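Local coordinates for potential RNA-dependent RNA polymerase (Human picobirnavirus, PDB 5I62), which probably synthesises viral RNA on an RNA template from ribonucleoside triphosphates, releasing diphosphate, in both transcription and genome replication, at residues S179-L184 and P305-W310; S142-F147 and M205-V210; L55-T60 and H457-E462. All blocks are in the same frame, centred on the assembly; numbering follows the deposited sequence.

Overall arrangement
Contacts 1 and 2 are neighbours, their centres 10 Å apart, and they interlock along the chain because their segments alternate in sequence. They meet directly: V183 N lies 2.9 Å from M205 O, probably as a hydrogen bond, and A181 O packs against S144 CB. Contact 3 stands on the other side of the chain's centre, with its centre about 47 Å from that of contact 1 and 46 Å from that of contact 2. The sheet of strands 355-357, 360-363, 257-261 and 390-392 is consistent with the palm of a right-hand polymerase. Contacts 1 and 2 would then belong to the fingers, while contact 3 ties an N-terminal segment to the probable thumb.

Contact 1. Residues S179-L184 and P305-W310; sequences SGAAVL and PLAYNW
A182 and A307 join two strands running in the same direction: A307 N donates to A182 O at 2.7 Å, nearly straight at 167°. Two further backbone bonds flank it. A182 N donates to P305 O at 2.9 Å with a more bent angle of 138°, and L184 N donates to A307 O at 3.0 Å. A182 thus bonds to the residues before and after its partner L306, the pattern of a parallel bridge. CA-H...O contacts from A181 to P305 O and from V183 to A307 O supplement it.

Side-chain contacts complete the pairing. L306 CD1, placed by a chi2 of 65°, lies 4.1 Å from A182 CB; the same methyl also sits against the backbone, 3.7 Å from L184 N. A181 CB meets A307 CB at 4.2 Å. Farther along, L184 CD2 touches Y308 CB at 4.0 Å, while the ring of Y308 points off from the strand pair.

This is the parallel pair in an otherwise antiparallel sheet, where strand 176-189 also pairs with strand 199-205 and strand 306-309 with strand 312-314. Helix 89-97 packs against L184, L306 and Y308, whereas V183 meets helix 17-28 and A307 meets W8 of helix 5-11.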
loop_
_atom_site.group_PDB
_atom_site.type_symbol
_atom_site.label_atom_id
_atom_site.label_comp_id
_atom_site.label_asym_id
_atom_site.label_seq_id
_atom_site.Cartn_x
_atom_site.Cartn_y
_atom_site.Cartn_z
ATOM N N SER A 179 2.434 -4.153 27.842
ATOM C CA SER A 179 2.841 -5.200 26.922
ATOM C C SER A 179 2.203 -4.881 25.572
ATOM O O SER A 179 0.997 -4.623 25.505
ATOM C CB SER A 179 2.426 -6.581 27.435
ATOM O OG SER A 179 3.240 -7.607 26.867
ATOM N N GLY A 180 3.008 -4.875 24.506
ATOM C CA GLY A 180 2.523 -4.412 23.211
ATOM C C GLY A 180 1.954 -5.545 22.363
ATOM O O GLY A 180 2.447 -6.673 22.376
ATOM N N ALA A 181 0.902 -5.224 21.611
ATOM C CA ALA A 181 0.365 -6.144 20.622
ATOM C C ALA A 181 -0.252 -5.352 19.479
ATOM O O ALA A 181 -0.973 -4.375 19.707
ATOM C CB ALA A 181 -0.675 -7.090 21.242
ATOM N N ALA A 182 0.012 -5.792 18.249
ATOM C CA ALA A 182 -0.771 -5.308 17.124
ATOM C C ALA A 182 -2.219 -5.747 17.303
ATOM O O ALA A 182 -2.510 -6.760 17.940
ATOM C CB ALA A 182 -0.232 -5.841 15.792
ATOM N N VAL A 183 -3.131 -4.981 16.738
ATOM C CA VAL A 183 -4.542 -5.345 16.730
ATOM C C VAL A 183 -4.926 -5.754 15.319
ATOM O O VAL A 183 -4.579 -5.066 14.353
ATOM C CB VAL A 183 -5.414 -4.182 17.232
ATOM C CG1 VAL A 183 -6.885 -4.437 16.921
ATOM C CG2 VAL A 183 -5.200 -3.976 18.745
ATOM N N LEU A 184 -5.658 -6.870 15.199
ATOM C CA LEU A 184 -6.100 -7.373 13.899
ATOM C C LEU A 184 -7.087 -6.395 13.276
ATOM O O LEU A 184 -8.192 -6.203 13.798
ATOM C CB LEU A 184 -6.738 -8.751 14.030
ATOM C CG LEU A 184 -7.228 -9.351 12.696
ATOM C CD1 LEU A 184 -6.062 -9.654 11.747
ATOM C CD2 LEU A 184 -8.082 -10.598 12.892
ATOM N N PRO A 305 3.416 -9.473 19.061
ATOM C CA PRO A 305 2.222 -10.307 19.227
ATOM C C PRO A 305 1.038 -9.693 18.496
ATOM O O PRO A 305 1.034 -8.507 18.164
ATOM C CB PRO A 305 2.000 -10.324 20.752
ATOM C CG PRO A 305 3.380 -10.015 21.333
ATOM C CD PRO A 305 3.967 -9.031 20.364
ATOM N N LEU A 306 0.025 -10.520 18.243
ATOM C CA LEU A 306 -1.193 -10.101 17.554
ATOM C C LEU A 306 -2.417 -10.347 18.424
ATOM O O LEU A 306 -2.725 -11.499 18.742
ATOM C CB LEU A 306 -1.361 -10.858 16.239
ATOM C CG LEU A 306 -2.624 -10.529 15.450
ATOM C CD1 LEU A 306 -2.636 -9.062 14.955
ATOM C CD2 LEU A 306 -2.753 -11.501 14.277
ATOM N N ALA A 307 -3.138 -9.272 18.759
ATOM C CA ALA A 307 -4.429 -9.372 19.445
ATOM C C ALA A 307 -5.509 -9.490 18.370
ATOM O O ALA A 307 -5.815 -8.525 17.673
ATOM C CB ALA A 307 -4.663 -8.164 20.346
ATOM N N TYR A 308 -6.089 -10.676 18.222
ATOM C CA TYR A 308 -7.039 -10.916 17.142
ATOM C C TYR A 308 -8.477 -11.065 17.631
ATOM O O TYR A 308 -9.395 -11.135 16.804
ATOM C CB TYR A 308 -6.628 -12.153 16.329
ATOM C CG TYR A 308 -6.511 -13.426 17.147
ATOM C CD1 TYR A 308 -7.597 -14.282 17.291
ATOM C CD2 TYR A 308 -5.312 -13.776 17.755
ATOM C CE1 TYR A 308 -7.499 -15.443 18.029
ATOM C CE2 TYR A 308 -5.195 -14.939 18.499
ATOM C CZ TYR A 308 -6.295 -15.770 18.630
ATOM O OH TYR A 308 -6.193 -16.923 19.375
ATOM N N ASN A 309 -8.690 -11.094 18.943
ATOM C CA ASN A 309 -10.023 -11.098 19.531
ATOM C C ASN A 309 -9.890 -10.563 20.949
ATOM O O ASN A 309 -8.788 -10.433 21.474
ATOM C CB ASN A 309 -10.646 -12.500 19.509
ATOM C CG ASN A 309 -12.155 -12.487 19.795
ATOM O OD1 ASN A 309 -12.778 -11.433 19.894
ATOM N ND2 ASN A 309 -12.735 -13.670 19.917
ATOM N N TRP A 310 -11.029 -10.230 21.562
ATOM C CA TRP A 310 -10.994 -9.790 22.953
ATOM C C TRP A 310 -10.399 -10.892 23.819
ATOM O O TRP A 310 -10.931 -12.001 23.878
ATOM C CB TRP A 310 -12.395 -9.429 23.439
ATOM C CG TRP A 310 -12.388 -8.869 24.809
ATOM C CD1 TRP A 310 -12.446 -9.563 25.983
ATOM C CD2 TRP A 310 -12.297 -7.490 25.162
ATOM N NE1 TRP A 310 -12.408 -8.695 27.052
ATOM C CE2 TRP A 310 -12.328 -7.415 26.576
ATOM C CE3 TRP A 310 -12.215 -6.307 24.424
ATOM C CZ2 TRP A 310 -12.262 -6.208 27.262
ATOM C CZ3 TRP A 310 -12.155 -5.102 25.106
ATOM C CH2 TRP A 310 -12.178 -5.063 26.516
#

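Contact 2. Residues S142-F147 and M205-V210; sequences SGSPYF and MFPFAV
F208 and S142 illustrate how a loop can serve the first turn of a helix. F208 N donates to S142 O at 2.8 Å, with an angle of 149° at the hydrogen and the donor 40° above the carbonyl plane. The phenylalanine side chain can be followed outward. Its CB rests 3.3 Å from S142 O and 4.0 Å from S142 CB. CG is anti to the backbone N (chi1 -166°), and S142 CB lies obliquely beside the ring, 4.3 Å from F208 CD2; the far end turns from the loop toward M136, R150 and T157.

P207, the N-cap residue, makes the neighbouring contact: its CB lies 3.2 Å from S144 O and its CG 3.7 Å from S144 CB. G143 runs past with a positive phi, favouring glycine; a side chain would point at F206 O, so the close backbone approach depends on its absence. Two waters add links. One donates to S144 O and accepts from A209 N, serving a second amide of the helix start; the other accepts from S144 N and donates to M205 O. The hydroxyls of S142 and S144 bond instead to S148 N and Y11 O.

The loop between helices 129-135 and 150-157 thereby holds the point where strand 199-205 passes into helix 208-228. V153 of helix 150-157 touches S142, and M171 of strand 168-173 packs on both S144 and P207.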
loop_
_atom_site.group_PDB
_atom_site.type_symbol
_atom_site.label_atom_id
_atom_site.label_comp_id
_atom_site.label_asym_id
_atom_site.label_seq_id
_atom_site.Cartn_x
_atom_site.Cartn_y
_atom_site.Cartn_z
ATOM N N SER A 142 -4.465 4.859 17.881
ATOM C CA SER A 142 -3.215 4.715 18.616
ATOM C C SER A 142 -2.855 3.266 18.900
ATOM O O SER A 142 -1.803 3.011 19.495
ATOM C CB SER A 142 -3.294 5.489 19.944
ATOM O OG SER A 142 -4.253 4.889 20.809
ATOM N N GLY A 143 -3.703 2.322 18.510
ATOM C CA GLY A 143 -3.484 0.935 18.824
ATOM C C GLY A 143 -3.320 0.691 20.320
ATOM O O GLY A 143 -3.845 1.414 21.185
ATOM N N SER A 144 -2.566 -0.349 20.611
ATOM C CA SER A 144 -2.202 -0.747 21.958
ATOM C C SER A 144 -1.401 0.368 22.660
ATOM O O SER A 144 -0.520 0.959 22.036
ATOM C CB SER A 144 -1.399 -2.054 21.831
ATOM O OG SER A 144 -0.712 -2.398 22.990
ATOM N N PRO A 145 -1.707 0.682 23.942
ATOM C CA PRO A 145 -2.772 0.171 24.810
ATOM C C PRO A 145 -4.081 0.978 24.844
ATOM O O PRO A 145 -5.105 0.454 25.291
ATOM C CB PRO A 145 -2.130 0.228 26.196
ATOM C CG PRO A 145 -1.373 1.509 26.143
ATOM C CD PRO A 145 -0.786 1.552 24.700
ATOM N N TYR A 146 -4.059 2.233 24.414
ATOM C CA TYR A 146 -5.223 3.091 24.615
ATOM C C TYR A 146 -6.295 2.928 23.550
ATOM O O TYR A 146 -7.460 3.205 23.837
ATOM C CB TYR A 146 -4.817 4.562 24.677
ATOM C CG TYR A 146 -3.932 4.862 25.868
ATOM C CD1 TYR A 146 -4.434 4.784 27.172
ATOM C CD2 TYR A 146 -2.603 5.217 25.691
ATOM C CE1 TYR A 146 -3.620 5.052 28.273
ATOM C CE2 TYR A 146 -1.779 5.474 26.775
ATOM C CZ TYR A 146 -2.299 5.393 28.065
ATOM O OH TYR A 146 -1.482 5.659 29.131
ATOM N N PHE A 147 -5.944 2.502 22.340
ATOM C CA PHE A 147 -6.928 2.328 21.265
ATOM C C PHE A 147 -7.817 3.569 21.105
ATOM O O PHE A 147 -9.046 3.486 21.038
ATOM C CB PHE A 147 -7.774 1.078 21.499
ATOM C CG PHE A 147 -8.310 0.465 20.228
ATOM C CD1 PHE A 147 -7.489 -0.301 19.405
ATOM C CD2 PHE A 147 -9.634 0.656 19.857
ATOM C CE1 PHE A 147 -7.991 -0.864 18.225
ATOM C CE2 PHE A 147 -10.135 0.101 18.695
ATOM C CZ PHE A 147 -9.316 -0.663 17.883
ATOM N N MET A 205 -2.492 -3.392 13.050
ATOM C CA MET A 205 -2.624 -2.039 13.600
ATOM C C MET A 205 -1.672 -1.938 14.791
ATOM O O MET A 205 -1.913 -2.531 15.842
ATOM C CB MET A 205 -4.071 -1.760 13.998
ATOM C CG MET A 205 -5.031 -1.687 12.817
ATOM S SD MET A 205 -6.752 -1.610 13.390
ATOM C CE MET A 205 -7.586 -1.463 11.838
ATOM N N PHE A 206 -0.568 -1.208 14.612
ATOM C CA PHE A 206 0.549 -1.218 15.548
ATOM C C PHE A 206 0.307 -0.268 16.714
ATOM O O PHE A 206 -0.373 0.739 16.558
ATOM C CB PHE A 206 1.841 -0.806 14.846
ATOM C CG PHE A 206 2.618 -1.950 14.269
ATOM C CD1 PHE A 206 2.009 -2.864 13.433
ATOM C CD2 PHE A 206 3.957 -2.111 14.561
ATOM C CE1 PHE A 206 2.717 -3.918 12.879
ATOM C CE2 PHE A 206 4.684 -3.166 14.010
ATOM C CZ PHE A 206 4.052 -4.074 13.171
ATOM N N PRO A 207 0.896 -0.564 17.876
ATOM C CA PRO A 207 0.906 0.408 18.976
ATOM C C PRO A 207 1.574 1.701 18.546
ATOM O O PRO A 207 2.602 1.692 17.866
ATOM C CB PRO A 207 1.720 -0.293 20.076
ATOM C CG PRO A 207 1.666 -1.750 19.737
ATOM C CD PRO A 207 1.648 -1.788 18.218
ATOM N N PHE A 208 0.972 2.812 18.966
ATOM C CA PHE A 208 1.521 4.144 18.736
ATOM C C PHE A 208 3.004 4.207 19.118
ATOM O O PHE A 208 3.827 4.724 18.356
ATOM C CB PHE A 208 0.685 5.152 19.554
ATOM C CG PHE A 208 0.883 6.611 19.184
ATOM C CD1 PHE A 208 1.479 6.994 17.996
ATOM C CD2 PHE A 208 0.443 7.619 20.063
ATOM C CE1 PHE A 208 1.641 8.338 17.680
ATOM C CE2 PHE A 208 0.614 8.956 19.753
ATOM C CZ PHE A 208 1.218 9.321 18.560
ATOM N N ALA A 209 3.362 3.676 20.297
ATOM C CA ALA A 209 4.750 3.744 20.756
ATOM C C ALA A 209 5.703 3.044 19.783
ATOM O O ALA A 209 6.804 3.545 19.509
ATOM C CB ALA A 209 4.886 3.141 22.159
ATOM N N VAL A 210 5.309 1.882 19.259
ATOM C CA VAL A 210 6.161 1.194 18.287
ATOM C C VAL A 210 6.286 2.024 17.016
ATOM O O VAL A 210 7.389 2.214 16.492
ATOM C CB VAL A 210 5.634 -0.224 17.978
ATOM C CG1 VAL A 210 6.520 -0.910 16.886
ATOM C CG2 VAL A 210 5.598 -1.082 19.233
HETATM O O HOH W 1 1.493 2.714 22.335
HETATM O O HOH W 2 -1.753 -2.108 18.550
#

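Contact 3. Residues L55-T60 and H457-E462; sequences LVSIDT and HPLKEE
L55 touches both H457 and L459 where helix 44-55 gives out. Its CG is anti to the backbone N (chi1 -175°), and from the branch beyond, CD1 reaches the edge of the imidazole, 3.6 Å from H457 CE1 and near the ring plane. The two side chains cross at about a right angle. The backbone of L55 takes part as well, with L459 CD1 lying 3.7 Å from L55 CA.

S57 comes next and adds a lighter, more exposed touch: its OG is 3.8 Å from L459 CD1, while its hydrogen bond goes back to K54 O. The chain turns here, and I58 N donates to L55 O, so that I58 comes round to face L459 as L55 does, and P458 as well. I58 CG2, anti to the carbonyl carbon, meets L459 CD1 at 3.7 Å and P458 CG at 4.0 Å. L459 CD1 is thus approached by L55, S57 and I58 together, in a largely apolar contact, with no hydrogen bond between the segments.

The opposing segment is braced from within. A type I turn runs from H457 to K460, and L459 N donates to H457 ND1 at 3.0 Å, in the imidazole plane and nearly straight at 164°. Because H457 NE2 is hydrogen-bonded to E69, the ring is gripped at both nitrogens; a proton on NE2 would be consistent with this pattern. The grip fixes the ring edge that L55 meets and helps orient L459, the N-cap of the next helix.

In the fold, the join sets the loop between helices 44-55 and 63-73 against the start of helix 460-469. L65 and M66 of helix 63-73 cover I58, T419 and M420 of helix 419-427 lie against L55, and W51 of helix 44-55 packs on L459.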
loop_
_atom_site.group_PDB
_atom_site.type_symbol
_atom_site.label_atom_id
_atom_site.label_comp_id
_atom_site.label_asym_id
_atom_site.label_seq_id
_atom_site.Cartn_x
_atom_site.Cartn_y
_atom_site.Cartn_z
ATOM N N LEU A 55 -15.816 2.755 -24.257
ATOM C CA LEU A 55 -14.429 2.350 -24.025
ATOM C C LEU A 55 -13.888 1.572 -25.212
ATOM O O LEU A 55 -12.766 1.816 -25.674
ATOM C CB LEU A 55 -14.333 1.498 -22.764
ATOM C CG LEU A 55 -12.909 1.104 -22.355
ATOM C CD1 LEU A 55 -12.083 2.351 -22.129
ATOM C CD2 LEU A 55 -12.908 0.219 -21.115
ATOM N N VAL A 56 -14.708 0.666 -25.743
ATOM C CA VAL A 56 -14.303 -0.293 -26.756
ATOM C C VAL A 56 -13.746 0.394 -27.998
ATOM O O VAL A 56 -13.016 -0.227 -28.773
ATOM C CB VAL A 56 -15.506 -1.195 -27.076
ATOM C CG1 VAL A 56 -16.424 -0.525 -28.095
ATOM C CG2 VAL A 56 -15.056 -2.565 -27.529
ATOM N N SER A 57 -14.048 1.682 -28.180
ATOM C CA SER A 57 -13.537 2.457 -29.300
ATOM C C SER A 57 -12.010 2.563 -29.327
ATOM O O SER A 57 -11.444 2.898 -30.375
ATOM C CB SER A 57 -14.167 3.848 -29.267
ATOM O OG SER A 57 -13.608 4.640 -28.231
ATOM N N ILE A 58 -11.326 2.310 -28.208
ATOM C CA ILE A 58 -9.862 2.385 -28.215
ATOM C C ILE A 58 -9.194 1.078 -28.616
ATOM O O ILE A 58 -7.964 1.045 -28.736
ATOM C CB ILE A 58 -9.278 2.772 -26.841
ATOM C CG1 ILE A 58 -9.568 1.658 -25.837
ATOM C CG2 ILE A 58 -9.832 4.094 -26.368
ATOM C CD1 ILE A 58 -8.953 1.826 -24.469
ATOM N N ASP A 59 -9.965 -0.000 -28.808
ATOM C CA ASP A 59 -9.361 -1.310 -29.030
ATOM C C ASP A 59 -8.514 -1.342 -30.289
ATOM O O ASP A 59 -7.547 -2.113 -30.370
ATOM C CB ASP A 59 -10.423 -2.403 -29.130
ATOM C CG ASP A 59 -9.823 -3.794 -29.020
ATOM O OD1 ASP A 59 -8.862 -3.956 -28.242
ATOM O OD2 ASP A 59 -10.278 -4.723 -29.727
ATOM N N THR A 60 -8.874 -0.547 -31.293
ATOM C CA THR A 60 -8.121 -0.610 -32.536
ATOM C C THR A 60 -6.739 0.013 -32.379
ATOM O O THR A 60 -5.739 -0.588 -32.775
ATOM C CB THR A 60 -8.911 0.043 -33.666
ATOM O OG1 THR A 60 -10.005 -0.811 -34.002
ATOM C CG2 THR A 60 -8.027 0.214 -34.891
ATOM N N HIS A 457 -6.016 8.932 -19.340
ATOM C CA HIS A 457 -6.707 7.971 -20.176
ATOM C C HIS A 457 -7.108 8.645 -21.481
ATOM O O HIS A 457 -7.513 9.812 -21.477
ATOM C CB HIS A 457 -7.939 7.451 -19.433
ATOM C CG HIS A 457 -8.535 6.194 -19.986
ATOM N ND1 HIS A 457 -9.309 6.172 -21.124
ATOM C CD2 HIS A 457 -8.507 4.920 -19.527
ATOM C CE1 HIS A 457 -9.719 4.937 -21.352
ATOM N NE2 HIS A 457 -9.247 4.158 -20.395
ATOM N N PRO A 458 -7.015 7.950 -22.609
ATOM C CA PRO A 458 -7.421 8.567 -23.883
ATOM C C PRO A 458 -8.864 9.053 -23.891
ATOM O O PRO A 458 -9.179 10.009 -24.609
ATOM C CB PRO A 458 -7.194 7.445 -24.908
ATOM C CG PRO A 458 -7.195 6.175 -24.109
ATOM C CD PRO A 458 -6.572 6.554 -22.776
ATOM N N LEU A 459 -9.745 8.437 -23.096
ATOM C CA LEU A 459 -11.168 8.764 -23.083
ATOM C C LEU A 459 -11.587 9.482 -21.805
ATOM O O LEU A 459 -12.742 9.389 -21.385
ATOM C CB LEU A 459 -12.007 7.504 -23.264
ATOM C CG LEU A 459 -11.869 6.784 -24.602
ATOM C CD1 LEU A 459 -12.769 5.563 -24.602
ATOM C CD2 LEU A 459 -12.209 7.713 -25.752
ATOM N N LYS A 460 -10.663 10.207 -21.176
ATOM C CA LYS A 460 -10.959 10.769 -19.866
ATOM C C LYS A 460 -12.091 11.789 -19.936
ATOM O O LYS A 460 -12.875 11.914 -18.989
ATOM C CB LYS A 460 -9.714 11.395 -19.271
ATOM C CG LYS A 460 -9.147 12.498 -20.121
ATOM C CD LYS A 460 -7.868 13.007 -19.521
ATOM C CE LYS A 460 -7.216 14.036 -20.428
ATOM N NZ LYS A 460 -6.419 14.995 -19.632
ATOM N N GLU A 461 -12.192 12.536 -21.042
ATOM C CA GLU A 461 -13.241 13.551 -21.130
ATOM C C GLU A 461 -14.610 12.909 -21.278
ATOM O O GLU A 461 -15.583 13.358 -20.657
ATOM C CB GLU A 461 -12.982 14.508 -22.297
ATOM C CG GLU A 461 -11.677 15.266 -22.212
ATOM C CD GLU A 461 -11.648 16.292 -21.076
ATOM O OE1 GLU A 461 -12.689 16.516 -20.407
ATOM O OE2 GLU A 461 -10.563 16.871 -20.837
ATOM N N GLU A 462 -14.710 11.878 -22.126
ATOM C CA GLU A 462 -15.946 11.115 -22.217
ATOM C C GLU A 462 -16.256 10.449 -20.888
ATOM O O GLU A 462 -17.413 10.422 -20.449
ATOM C CB GLU A 462 -15.851 10.068 -23.322
ATOM C CG GLU A 462 -15.749 10.643 -24.734
ATOM C CD GLU A 462 -14.328 11.042 -25.130
ATOM O OE1 GLU A 462 -13.429 11.098 -24.257
ATOM O OE2 GLU A 462 -14.105 11.307 -26.332
#